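Side-chain contacts in putative thioesterase (Novosphingobium aromaticivorans, PDB 3CJY), which probably hydrolyses acyl-CoA thioesters with a pair of hotdog domains, and binds calcium: residues Pro122-Pro127 / Arg152-Pro157; Gly162-Trp167 / Pro189-Arg194; Gly148-Glu153 / Pro217-Cys222; Gln237-Asp242 / Leu248-Gln253. All blocks are in the same frame, centred on the assembly; numbering follows the deposited sequence.

Contact 1: residues Pro122-Pro127 / Arg152-Pro157; sequences PPVPQP and REAGGP
R152 NH1 donates to P127 O from above the carbonyl plane, not along a lone pair. The C=O...N angle is only 99°, and the nitrogen lies 72° out of the plane of the carbonyl. The bond is nevertheless short, 2.9 Å from NH1 to P127 O, and the oxygen lies almost in the guanidinium plane, so the departure from ideal direction is on the acceptor side. The arginine gets there because CG stands anti to its own carbonyl carbon (chi1 -62°) and the chain runs straight from CG to NE, which also carries CD to 3.4 Å from P127 O. Two salt bridges hold the same guanidinium, NH2 with E150 OE2 and NH1 with D128 OD1; these carboxylates probably fix its rotation.

At the other end of the contact, A154 O is approached by carbons of the 122-127 loop: V124 CB lies 3.3 Å from A154 O, with V124 CG1 at 3.4 Å from it. P125 CD comes alongside at 3.7 Å from A154 O. The V124 and A154 side chains themselves meet CB to CB, at 4.2 Å.

P123 just before forms the centre of an inverse gamma turn. The loop 122-127 is laid along the end of strand 149-153, with A154 and V124 both resting on L221 of strand 220-230, while P125 O receives W167 NE1 from strand 163-170.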
loop_
_atom_site.group_PDB
_atom_site.type_symbol
_atom_site.label_atom_id
_atom_site.label_comp_id
_atom_site.label_asym_id
_atom_site.label_seq_id
_atom_site.Cartn_x
_atom_site.Cartn_y
_atom_site.Cartn_z
ATOM N N PRO A 122 -3.294 -19.731 5.079
ATOM C CA PRO A 122 -3.741 -20.798 4.179
ATOM C C PRO A 122 -3.177 -22.153 4.640
ATOM O O PRO A 122 -2.098 -22.203 5.230
ATOM C CB PRO A 122 -3.151 -20.394 2.828
ATOM C CG PRO A 122 -1.956 -19.514 3.170
ATOM C CD PRO A 122 -2.356 -18.797 4.427
ATOM N N PRO A 123 -3.912 -23.244 4.377
ATOM C CA PRO A 123 -3.488 -24.539 4.882
ATOM C C PRO A 123 -2.429 -25.244 4.061
ATOM O O PRO A 123 -2.628 -26.352 3.609
ATOM C CB PRO A 123 -4.790 -25.337 4.886
ATOM C CG PRO A 123 -5.565 -24.810 3.818
ATOM C CD PRO A 123 -5.231 -23.311 3.726
ATOM N N VAL A 124 -1.275 -24.638 3.960
ATOM C CA VAL A 124 -0.178 -25.187 3.147
ATOM C C VAL A 124 0.608 -26.223 3.963
ATOM O O VAL A 124 0.553 -26.209 5.172
ATOM C CB VAL A 124 0.765 -24.073 2.657
ATOM C CG1 VAL A 124 0.004 -22.980 1.908
ATOM C CG2 VAL A 124 1.549 -23.433 3.801
ATOM N N PRO A 125 1.361 -27.123 3.313
ATOM C CA PRO A 125 2.199 -28.038 4.073
ATOM C C PRO A 125 3.279 -27.290 4.809
ATOM O O PRO A 125 3.645 -26.219 4.401
ATOM C CB PRO A 125 2.848 -28.945 2.984
ATOM C CG PRO A 125 2.102 -28.644 1.710
ATOM C CD PRO A 125 1.591 -27.215 1.867
ATOM N N GLN A 126 3.743 -27.848 5.909
ATOM C CA GLN A 126 4.883 -27.282 6.651
ATOM C C GLN A 126 6.159 -27.302 5.787
ATOM O O GLN A 126 6.233 -28.055 4.821
ATOM C CB GLN A 126 5.061 -28.012 7.982
ATOM C CG GLN A 126 3.979 -27.614 8.992
ATOM C CD GLN A 126 4.284 -26.279 9.653
ATOM O OE1 GLN A 126 5.215 -26.203 10.468
ATOM N NE2 GLN A 126 3.532 -25.208 9.292
ATOM N N PRO A 127 7.163 -26.497 6.140
ATOM C CA PRO A 127 8.346 -26.369 5.295
ATOM C C PRO A 127 9.041 -27.653 4.918
ATOM O O PRO A 127 9.450 -27.811 3.754
ATOM C CB PRO A 127 9.266 -25.486 6.114
ATOM C CG PRO A 127 8.339 -24.641 6.920
ATOM C CD PRO A 127 7.163 -25.485 7.222
ATOM N N ARG A 152 11.260 -22.664 -0.720
ATOM C CA ARG A 152 10.512 -23.862 -0.996
ATOM C C ARG A 152 9.107 -23.537 -1.509
ATOM O O ARG A 152 8.523 -22.492 -1.197
ATOM C CB ARG A 152 10.430 -24.713 0.242
ATOM C CG ARG A 152 11.819 -25.158 0.702
ATOM C CD ARG A 152 11.739 -26.040 1.927
ATOM N NE ARG A 152 13.090 -26.379 2.412
ATOM C CZ ARG A 152 13.309 -27.037 3.535
ATOM N NH1 ARG A 152 12.303 -27.491 4.251
ATOM N NH2 ARG A 152 14.543 -27.253 3.938
ATOM N N GLU A 153 8.575 -24.456 -2.304
ATOM C CA GLU A 153 7.228 -24.280 -2.896
ATOM C C GLU A 153 6.152 -24.677 -1.902
ATOM O O GLU A 153 6.074 -25.843 -1.520
ATOM C CB GLU A 153 7.049 -25.169 -4.118
ATOM C CG GLU A 153 8.008 -24.957 -5.239
ATOM C CD GLU A 153 7.779 -23.665 -6.026
ATOM O OE1 GLU A 153 6.730 -23.013 -5.804
ATOM O OE2 GLU A 153 8.645 -23.324 -6.890
ATOM N N ALA A 154 5.279 -23.738 -1.523
ATOM C CA ALA A 154 4.232 -24.044 -0.548
ATOM C C ALA A 154 2.837 -24.146 -1.173
ATOM O O ALA A 154 1.871 -24.427 -0.474
ATOM C CB ALA A 154 4.212 -22.967 0.559
ATOM N N GLY A 155 2.736 -23.930 -2.478
ATOM C CA GLY A 155 1.426 -23.798 -3.114
ATOM C C GLY A 155 0.666 -25.060 -3.478
ATOM O O GLY A 155 -0.574 -25.040 -3.703
ATOM N N GLY A 156 1.390 -26.168 -3.534
ATOM C CA GLY A 156 0.760 -27.434 -3.878
ATOM C C GLY A 156 0.419 -27.487 -5.357
ATOM O O GLY A 156 0.631 -26.517 -6.101
ATOM N N PRO A 157 -0.166 -28.616 -5.779
ATOM C CA PRO A 157 -0.469 -28.920 -7.167
ATOM C C PRO A 157 -1.524 -27.997 -7.766
ATOM O O PRO A 157 -1.463 -27.678 -8.954
ATOM C CB PRO A 157 -0.983 -30.376 -7.105
ATOM C CG PRO A 157 -1.066 -30.744 -5.636
ATOM C CD PRO A 157 -0.926 -29.479 -4.860
#

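Contact 2: residues Gly162-Trp167 / Pro189-Arg194; sequences GRTRLW and PIALGR
T164 turns OG1 anti to its carbonyl carbon (chi1 -66°), and R194 places CG likewise (chi1 -64°) before running out extended, so that the two side chains cross at about a right angle. Through this crossing T164 OG1 touches the arginine stem, 3.6 Å from R194 CD, while the other branch, T164 CG2, lies 4.0 Å from R194 NH1. T164 CB rests on the helix directly, 4.0 Å from A191 CB. Further along the strand, L166 CD2 approaches the two terminal nitrogens of R194 at a slant, 4.2 Å from NH1.

The segments pack as a helix on an antiparallel sheet, in line with the hotdog family of this domain: strand 163-167 and helix 189-194 run at 131° to each other, with their axes 8.0 Å apart at the closest.

No direct hydrogen bond joins the two segments, and water does the polar work. One water sits 2.7 Å from T164 OG1, donates to A191 O, and makes a weak bond to G162 O. A second accepts from R194 NH1, lying in the guanidinium plane, and is 3.1 Å from T164 OG1. R194 NH2 has its charged partner on strand 149-153, in a salt bridge with E153 OE2.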
loop_
_atom_site.group_PDB
_atom_site.type_symbol
_atom_site.label_atom_id
_atom_site.label_comp_id
_atom_site.label_asym_id
_atom_site.label_seq_id
_atom_site.Cartn_x
_atom_site.Cartn_y
_atom_site.Cartn_z
ATOM N N GLY A 162 -3.395 -16.887 -10.055
ATOM C CA GLY A 162 -2.741 -15.640 -9.681
ATOM C C GLY A 162 -1.923 -15.684 -8.405
ATOM O O GLY A 162 -1.238 -14.750 -8.081
ATOM N N ARG A 163 -2.042 -16.778 -7.678
ATOM C CA ARG A 163 -1.325 -16.953 -6.424
ATOM C C ARG A 163 -0.002 -17.695 -6.526
ATOM O O ARG A 163 0.179 -18.606 -7.344
ATOM C CB ARG A 163 -2.212 -17.610 -5.362
ATOM C CG ARG A 163 -3.527 -16.890 -5.047
ATOM C CD ARG A 163 -4.263 -17.540 -3.938
ATOM N NE ARG A 163 -5.504 -16.832 -3.612
ATOM C CZ ARG A 163 -5.617 -15.844 -2.723
ATOM N NH1 ARG A 163 -4.584 -15.387 -2.066
ATOM N NH2 ARG A 163 -6.803 -15.271 -2.506
ATOM N N THR A 164 0.888 -17.289 -5.637
ATOM C CA THR A 164 2.207 -17.926 -5.428
ATOM C C THR A 164 2.456 -17.942 -3.924
ATOM O O THR A 164 2.372 -16.900 -3.250
ATOM C CB THR A 164 3.323 -17.222 -6.184
ATOM O OG1 THR A 164 3.112 -17.366 -7.602
ATOM C CG2 THR A 164 4.703 -17.777 -5.787
ATOM N N ARG A 165 2.688 -19.144 -3.401
ATOM C CA ARG A 165 2.983 -19.346 -1.971
ATOM C C ARG A 165 4.317 -20.051 -1.802
ATOM O O ARG A 165 4.526 -21.150 -2.291
ATOM C CB ARG A 165 1.871 -20.108 -1.289
ATOM C CG ARG A 165 0.562 -19.400 -1.313
ATOM C CD ARG A 165 -0.620 -20.229 -0.895
ATOM N NE ARG A 165 -1.733 -19.349 -0.592
ATOM C CZ ARG A 165 -3.001 -19.655 -0.757
ATOM N NH1 ARG A 165 -3.323 -20.821 -1.283
ATOM N NH2 ARG A 165 -3.932 -18.778 -0.423
ATOM N N LEU A 166 5.256 -19.323 -1.208
ATOM C CA LEU A 166 6.616 -19.806 -0.980
ATOM C C LEU A 166 6.979 -19.783 0.510
ATOM O O LEU A 166 6.610 -18.849 1.228
ATOM C CB LEU A 166 7.596 -18.866 -1.721
ATOM C CG LEU A 166 7.378 -18.692 -3.207
ATOM C CD1 LEU A 166 8.420 -17.639 -3.694
ATOM C CD2 LEU A 166 7.600 -19.964 -3.918
ATOM N N TRP A 167 7.719 -20.794 0.949
ATOM C CA TRP A 167 8.377 -20.759 2.237
ATOM C C TRP A 167 9.760 -20.139 1.984
ATOM O O TRP A 167 10.532 -20.587 1.116
ATOM C CB TRP A 167 8.538 -22.144 2.874
ATOM C CG TRP A 167 7.317 -22.728 3.466
ATOM C CD1 TRP A 167 6.614 -23.788 2.991
ATOM C CD2 TRP A 167 6.650 -22.300 4.650
ATOM N NE1 TRP A 167 5.569 -24.071 3.820
ATOM C CE2 TRP A 167 5.534 -23.151 4.829
ATOM C CE3 TRP A 167 6.859 -21.292 5.564
ATOM C CZ2 TRP A 167 4.671 -23.031 5.935
ATOM C CZ3 TRP A 167 5.995 -21.166 6.647
ATOM C CH2 TRP A 167 4.930 -22.026 6.823
ATOM N N PRO A 189 7.579 -9.632 -7.530
ATOM C CA PRO A 189 7.912 -9.799 -8.972
ATOM C C PRO A 189 7.986 -11.273 -9.433
ATOM O O PRO A 189 7.636 -11.612 -10.556
ATOM C CB PRO A 189 9.225 -9.019 -9.105
ATOM C CG PRO A 189 9.153 -7.992 -8.005
ATOM C CD PRO A 189 8.488 -8.668 -6.862
ATOM N N ILE A 190 8.356 -12.176 -8.537
ATOM C CA ILE A 190 8.411 -13.606 -8.847
ATOM C C ILE A 190 6.983 -14.114 -9.036
ATOM O O ILE A 190 6.694 -14.847 -9.971
ATOM C CB ILE A 190 9.155 -14.398 -7.733
ATOM C CG1 ILE A 190 10.649 -14.005 -7.736
ATOM C CG2 ILE A 190 8.974 -15.882 -7.929
ATOM C CD1 ILE A 190 11.406 -14.559 -6.578
ATOM N N ALA A 191 6.073 -13.612 -8.219
ATOM C CA ALA A 191 4.671 -14.005 -8.330
ATOM C C ALA A 191 4.112 -13.497 -9.671
ATOM O O ALA A 191 3.310 -14.180 -10.328
ATOM C CB ALA A 191 3.844 -13.416 -7.191
ATOM N N LEU A 192 4.591 -12.346 -10.112
ATOM C CA LEU A 192 4.113 -11.786 -11.402
ATOM C C LEU A 192 4.571 -12.682 -12.547
ATOM O O LEU A 192 3.805 -13.007 -13.456
ATOM C CB LEU A 192 4.582 -10.357 -11.573
ATOM C CG LEU A 192 4.207 -9.722 -12.899
ATOM C CD1 LEU A 192 2.672 -9.756 -13.128
ATOM C CD2 LEU A 192 4.824 -8.307 -13.016
ATOM N N GLY A 193 5.833 -13.106 -12.492
ATOM C CA GLY A 193 6.407 -13.960 -13.536
ATOM C C GLY A 193 5.638 -15.254 -13.624
ATOM O O GLY A 193 5.392 -15.777 -14.688
ATOM N N ARG A 194 5.197 -15.750 -12.483
ATOM C CA ARG A 194 4.403 -16.978 -12.496
ATOM C C ARG A 194 2.983 -16.788 -13.063
ATOM O O ARG A 194 2.450 -17.652 -13.739
ATOM C CB ARG A 194 4.275 -17.594 -11.116
ATOM C CG ARG A 194 5.630 -18.026 -10.587
ATOM C CD ARG A 194 5.496 -19.116 -9.572
ATOM N NE ARG A 194 6.824 -19.592 -9.178
ATOM C CZ ARG A 194 7.036 -20.508 -8.242
ATOM N NH1 ARG A 194 6.007 -21.064 -7.617
ATOM N NH2 ARG A 194 8.276 -20.872 -7.956
HETATM O O HOH W 1 1.413 -15.635 -8.811
HETATM O O HOH W 2 3.032 -20.460 -8.011
#

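Contact 3: residues Gly148-Glu153 / Pro217-Cys222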
loop_
_atom_site.group_PDB
_atom_site.type_symbol
_atom_site.label_atom_id
_atom_site.label_comp_id
_atom_site.label_asym_id
_atom_site.label_seq_id
_atom_site.Cartn_x
_atom_site.Cartn_y
_atom_site.Cartn_z
ATOM N N GLY A 148 21.206 -16.118 -0.903
ATOM C CA GLY A 148 21.180 -16.147 0.549
ATOM C C GLY A 148 19.836 -16.534 1.149
ATOM O O GLY A 148 19.686 -16.542 2.359
ATOM N N ILE A 149 18.892 -16.916 0.305
ATOM C CA ILE A 149 17.576 -17.268 0.784
ATOM C C ILE A 149 17.229 -18.678 0.363
ATOM O O ILE A 149 17.421 -19.051 -0.791
ATOM C CB ILE A 149 16.494 -16.323 0.183
ATOM C CG1 ILE A 149 16.871 -14.841 0.390
ATOM C CG2 ILE A 149 15.136 -16.651 0.781
ATOM C CD1 ILE A 149 17.045 -14.431 1.872
ATOM N N GLU A 150 16.770 -19.468 1.326
ATOM C CA GLU A 150 16.290 -20.809 1.051
ATOM C C GLU A 150 14.793 -20.720 0.691
ATOM O O GLU A 150 13.989 -20.168 1.456
ATOM C CB GLU A 150 16.553 -21.747 2.242
ATOM C CG GLU A 150 16.178 -23.204 1.936
ATOM C CD GLU A 150 16.536 -24.144 3.063
ATOM O OE1 GLU A 150 16.966 -23.658 4.152
ATOM O OE2 GLU A 150 16.358 -25.363 2.851
ATOM N N VAL A 151 14.435 -21.218 -0.488
ATOM C CA VAL A 151 13.054 -21.115 -0.988
ATOM C C VAL A 151 12.433 -22.445 -1.286
ATOM O O VAL A 151 13.016 -23.274 -1.994
ATOM C CB VAL A 151 13.015 -20.234 -2.287
ATOM C CG1 VAL A 151 11.617 -19.987 -2.790
ATOM C CG2 VAL A 151 13.753 -18.886 -2.105
ATOM N N ARG A 152 11.260 -22.664 -0.720
ATOM C CA ARG A 152 10.512 -23.862 -0.996
ATOM C C ARG A 152 9.107 -23.537 -1.509
ATOM O O ARG A 152 8.523 -22.492 -1.197
ATOM C CB ARG A 152 10.430 -24.713 0.242
ATOM C CG ARG A 152 11.819 -25.158 0.702
ATOM C CD ARG A 152 11.739 -26.040 1.927
ATOM N NE ARG A 152 13.090 -26.379 2.412
ATOM C CZ ARG A 152 13.309 -27.037 3.535
ATOM N NH1 ARG A 152 12.303 -27.491 4.251
ATOM N NH2 ARG A 152 14.543 -27.253 3.938
ATOM N N GLU A 153 8.575 -24.456 -2.304
ATOM C CA GLU A 153 7.228 -24.280 -2.896
ATOM C C GLU A 153 6.152 -24.677 -1.902
ATOM O O GLU A 153 6.074 -25.843 -1.520
ATOM C CB GLU A 153 7.049 -25.169 -4.118
ATOM C CG GLU A 153 8.008 -24.957 -5.239
ATOM C CD GLU A 153 7.779 -23.665 -6.026
ATOM O OE1 GLU A 153 6.730 -23.013 -5.804
ATOM O OE2 GLU A 153 8.645 -23.324 -6.890
ATOM N N PRO A 217 14.011 -15.970 14.434
ATOM C CA PRO A 217 14.445 -16.617 13.182
ATOM C C PRO A 217 13.633 -17.852 12.827
ATOM O O PRO A 217 13.199 -18.621 13.683
ATOM C CB PRO A 217 15.927 -16.980 13.457
ATOM C CG PRO A 217 16.340 -16.050 14.584
ATOM C CD PRO A 217 15.096 -15.841 15.393
ATOM N N GLY A 218 13.446 -18.013 11.522
ATOM C CA GLY A 218 12.755 -19.147 10.982
ATOM C C GLY A 218 12.140 -18.930 9.625
ATOM O O GLY A 218 12.469 -17.997 8.920
ATOM N N TRP A 219 11.291 -19.874 9.288
ATOM C CA TRP A 219 10.555 -19.874 8.038
ATOM C C TRP A 219 9.457 -18.830 8.029
ATOM O O TRP A 219 8.804 -18.565 9.040
ATOM C CB TRP A 219 9.917 -21.226 7.781
ATOM C CG TRP A 219 10.891 -22.297 7.474
ATOM C CD1 TRP A 219 11.333 -23.271 8.301
ATOM C CD2 TRP A 219 11.558 -22.492 6.221
ATOM N NE1 TRP A 219 12.257 -24.084 7.641
ATOM C CE2 TRP A 219 12.408 -23.609 6.365
ATOM C CE3 TRP A 219 11.523 -21.820 4.986
ATOM C CZ2 TRP A 219 13.180 -24.097 5.304
ATOM C CZ3 TRP A 219 12.317 -22.266 3.961
ATOM C CH2 TRP A 219 13.134 -23.404 4.117
ATOM N N CYS A 220 9.307 -18.235 6.864
ATOM C CA CYS A 220 8.248 -17.256 6.629
ATOM C C CYS A 220 7.408 -17.737 5.435
ATOM O O CYS A 220 7.980 -18.101 4.386
ATOM C CB CYS A 220 8.888 -15.907 6.360
ATOM S SG CYS A 220 7.687 -14.623 5.866
ATOM N N LEU A 221 6.087 -17.817 5.608
ATOM C CA LEU A 221 5.204 -18.109 4.485
ATOM C C LEU A 221 4.961 -16.773 3.772
ATOM O O LEU A 221 4.343 -15.855 4.332
ATOM C CB LEU A 221 3.890 -18.720 4.933
ATOM C CG LEU A 221 2.994 -19.088 3.764
ATOM C CD1 LEU A 221 3.649 -20.086 2.797
ATOM C CD2 LEU A 221 1.663 -19.601 4.310
ATOM N N CYS A 222 5.409 -16.741 2.512
ATOM C CA CYS A 222 5.317 -15.586 1.612
ATOM C C CYS A 222 4.130 -15.913 0.689
ATOM O O CYS A 222 4.222 -16.676 -0.275
ATOM C CB CYS A 222 6.632 -15.382 0.865
ATOM S SG CYS A 222 6.556 -14.078 -0.366
#
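W219 reaches across strand 163-170, which lies between strands 149-153 and 220-230 in the antiparallel sheet of the C-terminal hotdog domain, and touches E150 and R152 on the far strand. The backbones are well separated, W219 CA and E150 CA being 9.1 Å apart, so the contact depends on side-chain length; E150 and R152, two positions apart, point to the same face of their strand.

The van der Waals contacts centre on the CZ2-CH2 side of the six-membered ring. W219 CZ2 sits over the middle of the R152 guanidinium, 3.4 Å from R152 CZ, and W219 CH2 is 3.4 Å from R152 NE. With the two planes 50° apart, the ring leans this side onto the flat group instead of stacking on it. E150 meets the same side, at CH2: its CD lies 3.6 Å from W219 CH2, the carboxylate being turned 56° from the ring. On the backbone, E150 O lies 3.7 Å from W219 CZ3.

The charged interactions probably fix the two side chains of strand 149-153 beside each other. E150 places CG anti to its backbone N, and from there the extended chain carries the carboxylate beside R152, while its OE1 forms a salt bridge with R169 on the intervening strand. The R152 NH2 to E150 OE2 salt bridge, 2.8 Å long, is bent at the hydrogen (146°), and NH2 lies above the carboxylate plane.

Contact 4: residues Gln237-Asp242 / Leu248-Gln253; sequences QVTLWD and LATGAQ
The indole of W241, a residue whose backbone C packs on L248 CD1 at 4.1 Å, carries T239 CG2 on one face, 3.3 Å above the ring plane and offset toward the rim. The same methyl also reaches the partner strand, 3.8 Å from A249 O. At the ring's nitrogen edge, NE1 is hydrogen-bonded to D223 OD2.

T239 and T250 form a non-hydrogen-bonded pair whose side chains lie side by side and point the same way. T239 OG1 meets T250 CG2 at 3.9 Å, and each hydroxyl looks elsewhere: T239 OG1 bonds to glycerol, T250 OG1 to Q235 OE1 of the second subunit. Q237 and A252 share that face, and A252 packs on R210 of the second subunit, so this side of the sheet takes part in the dimer interface.

The two strands make an antiparallel beta hairpin, their axes 162° apart; V238 and G251 form a hydrogen-bonded pair, V238 N to G251 O and G251 N to V238 O. Near the turn comes a classic beta bulge in which L248 and A249 both face L240. L240 O accepts twice: L248 N comes nearly along the C=O axis at 2.8 Å, while A249 N, in the carbonyl plane and on a lone pair, is longer at 3.3 Å.

On the opposite face, V238 puts CG1 between its backbone N and carbonyl carbon (chi1 59°), which sets this methyl 3.5 Å from G251 O. G251 has no side chain, so the methyl lies directly on its backbone. V238 and L240 also pack on helix 178-185, through A185 and through L181 and F184.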
loop_
_atom_site.group_PDB
_atom_site.type_symbol
_atom_site.label_atom_id
_atom_site.label_comp_id
_atom_site.label_asym_id
_atom_site.label_seq_id
_atom_site.Cartn_x
_atom_site.Cartn_y
_atom_site.Cartn_z
ATOM N N GLN A 237 -0.246 -8.173 -4.073
ATOM C CA GLN A 237 -0.363 -8.126 -2.633
ATOM C C GLN A 237 0.263 -9.385 -2.041
ATOM O O GLN A 237 0.212 -10.491 -2.623
ATOM C CB GLN A 237 -1.822 -8.055 -2.230
ATOM C CG GLN A 237 -2.487 -6.709 -2.596
ATOM C CD GLN A 237 -2.918 -6.625 -4.021
ATOM O OE1 GLN A 237 -3.492 -7.565 -4.523
ATOM N NE2 GLN A 237 -2.669 -5.483 -4.673
ATOM N N VAL A 238 0.788 -9.186 -0.853
ATOM C CA VAL A 238 1.494 -10.262 -0.092
ATOM C C VAL A 238 1.198 -10.200 1.395
ATOM O O VAL A 238 1.025 -9.113 1.966
ATOM C CB VAL A 238 3.034 -10.214 -0.304
ATOM C CG1 VAL A 238 3.634 -8.856 0.136
ATOM C CG2 VAL A 238 3.740 -11.375 0.370
ATOM N N THR A 239 1.051 -11.382 1.982
ATOM C CA THR A 239 0.938 -11.544 3.437
ATOM C C THR A 239 2.117 -12.428 3.821
ATOM O O THR A 239 2.422 -13.423 3.139
ATOM C CB THR A 239 -0.383 -12.191 3.873
ATOM O OG1 THR A 239 -1.496 -11.411 3.430
ATOM C CG2 THR A 239 -0.470 -12.355 5.393
ATOM N N LEU A 240 2.795 -11.984 4.867
ATOM C CA LEU A 240 3.929 -12.668 5.465
ATOM C C LEU A 240 3.511 -13.253 6.810
ATOM O O LEU A 240 3.117 -12.534 7.753
ATOM C CB LEU A 240 5.107 -11.719 5.625
ATOM C CG LEU A 240 5.612 -11.059 4.332
ATOM C CD1 LEU A 240 6.760 -10.073 4.667
ATOM C CD2 LEU A 240 6.096 -12.118 3.337
ATOM N N TRP A 241 3.563 -14.583 6.870
ATOM C CA TRP A 241 3.256 -15.312 8.070
ATOM C C TRP A 241 4.476 -16.001 8.648
ATOM O O TRP A 241 5.432 -16.353 7.918
ATOM C CB TRP A 241 2.222 -16.418 7.787
ATOM C CG TRP A 241 1.082 -16.079 6.895
ATOM C CD1 TRP A 241 1.078 -16.109 5.519
ATOM C CD2 TRP A 241 -0.274 -15.775 7.296
ATOM N NE1 TRP A 241 -0.171 -15.792 5.050
ATOM C CE2 TRP A 241 -1.016 -15.579 6.119
ATOM C CE3 TRP A 241 -0.913 -15.582 8.544
ATOM C CZ2 TRP A 241 -2.370 -15.242 6.138
ATOM C CZ3 TRP A 241 -2.281 -15.255 8.543
ATOM C CH2 TRP A 241 -2.973 -15.067 7.355
ATOM N N ASP A 242 4.443 -16.291 9.958
ATOM C CA ASP A 242 5.469 -17.178 10.519
ATOM C C ASP A 242 5.119 -18.627 10.229
ATOM O O ASP A 242 4.177 -18.923 9.486
ATOM C CB ASP A 242 5.779 -16.951 12.001
ATOM C CG ASP A 242 4.670 -17.342 12.934
ATOM O OD1 ASP A 242 3.643 -17.880 12.480
ATOM O OD2 ASP A 242 4.877 -17.105 14.153
ATOM N N LEU A 248 2.544 -11.600 10.351
ATOM C CA LEU A 248 3.610 -10.651 10.702
ATOM C C LEU A 248 3.449 -9.326 9.990
ATOM O O LEU A 248 3.589 -8.216 10.569
ATOM C CB LEU A 248 4.972 -11.302 10.390
ATOM C CG LEU A 248 5.231 -12.653 11.020
ATOM C CD1 LEU A 248 6.649 -13.150 10.587
ATOM C CD2 LEU A 248 5.063 -12.623 12.553
ATOM N N ALA A 249 3.224 -9.417 8.679
ATOM C CA ALA A 249 3.084 -8.219 7.878
ATOM C C ALA A 249 2.322 -8.456 6.618
ATOM O O ALA A 249 2.049 -9.621 6.245
ATOM C CB ALA A 249 4.486 -7.661 7.526
ATOM N N THR A 250 1.902 -7.365 5.986
ATOM C CA THR A 250 1.389 -7.421 4.614
ATOM C C THR A 250 2.128 -6.385 3.795
ATOM O O THR A 250 2.772 -5.495 4.329
ATOM C CB THR A 250 -0.105 -7.133 4.481
ATOM O OG1 THR A 250 -0.374 -5.801 4.929
ATOM C CG2 THR A 250 -0.963 -8.086 5.325
ATOM N N GLY A 251 2.038 -6.533 2.483
ATOM C CA GLY A 251 2.709 -5.635 1.563
ATOM C C GLY A 251 2.004 -5.637 0.230
ATOM O O GLY A 251 1.103 -6.412 -0.018
ATOM N N ALA A 252 2.417 -4.714 -0.581
ATOM C CA ALA A 252 1.860 -4.587 -1.918
ATOM C C ALA A 252 2.765 -3.736 -2.764
ATOM O O ALA A 252 3.616 -3.033 -2.269
ATOM C CB ALA A 252 0.484 -3.968 -1.854
ATOM N N GLN A 253 2.559 -3.840 -4.072
ATOM C CA GLN A 253 3.248 -3.010 -5.059
ATOM C C GLN A 253 2.569 -3.083 -6.410
ATOM O O GLN A 253 1.748 -3.959 -6.673
ATOM C CB GLN A 253 4.693 -3.429 -5.292
ATOM C CG GLN A 253 4.842 -4.865 -5.842
ATOM C CD GLN A 253 6.285 -5.246 -6.077
ATOM O OE1 GLN A 253 6.765 -5.187 -7.218
ATOM N NE2 GLN A 253 6.990 -5.605 -5.008
#

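All four contacts belong largely to the C-terminal hotdog domain and, in strand order, follow the antiparallel neighbours 149-153, 163-170, 220-230, 233-241 and 247-256. Contacts 1 and 3 share R152 and E153 on strand 149-153, their centres about 11 Å apart; contact 2 is nested within the chain loop closed by contact 3, and contact 4 follows last. The centres of contacts 2, 3 and 4 lie about 13 Å from one another. Contact 2 adds helix 188-196, tied to contact 1 by the salt bridge between R194 and E153. Contact 4, about 16 Å from contact 1, faces the second subunit, so the series runs from strand 149-153 to the dimer interface, away from the calcium site.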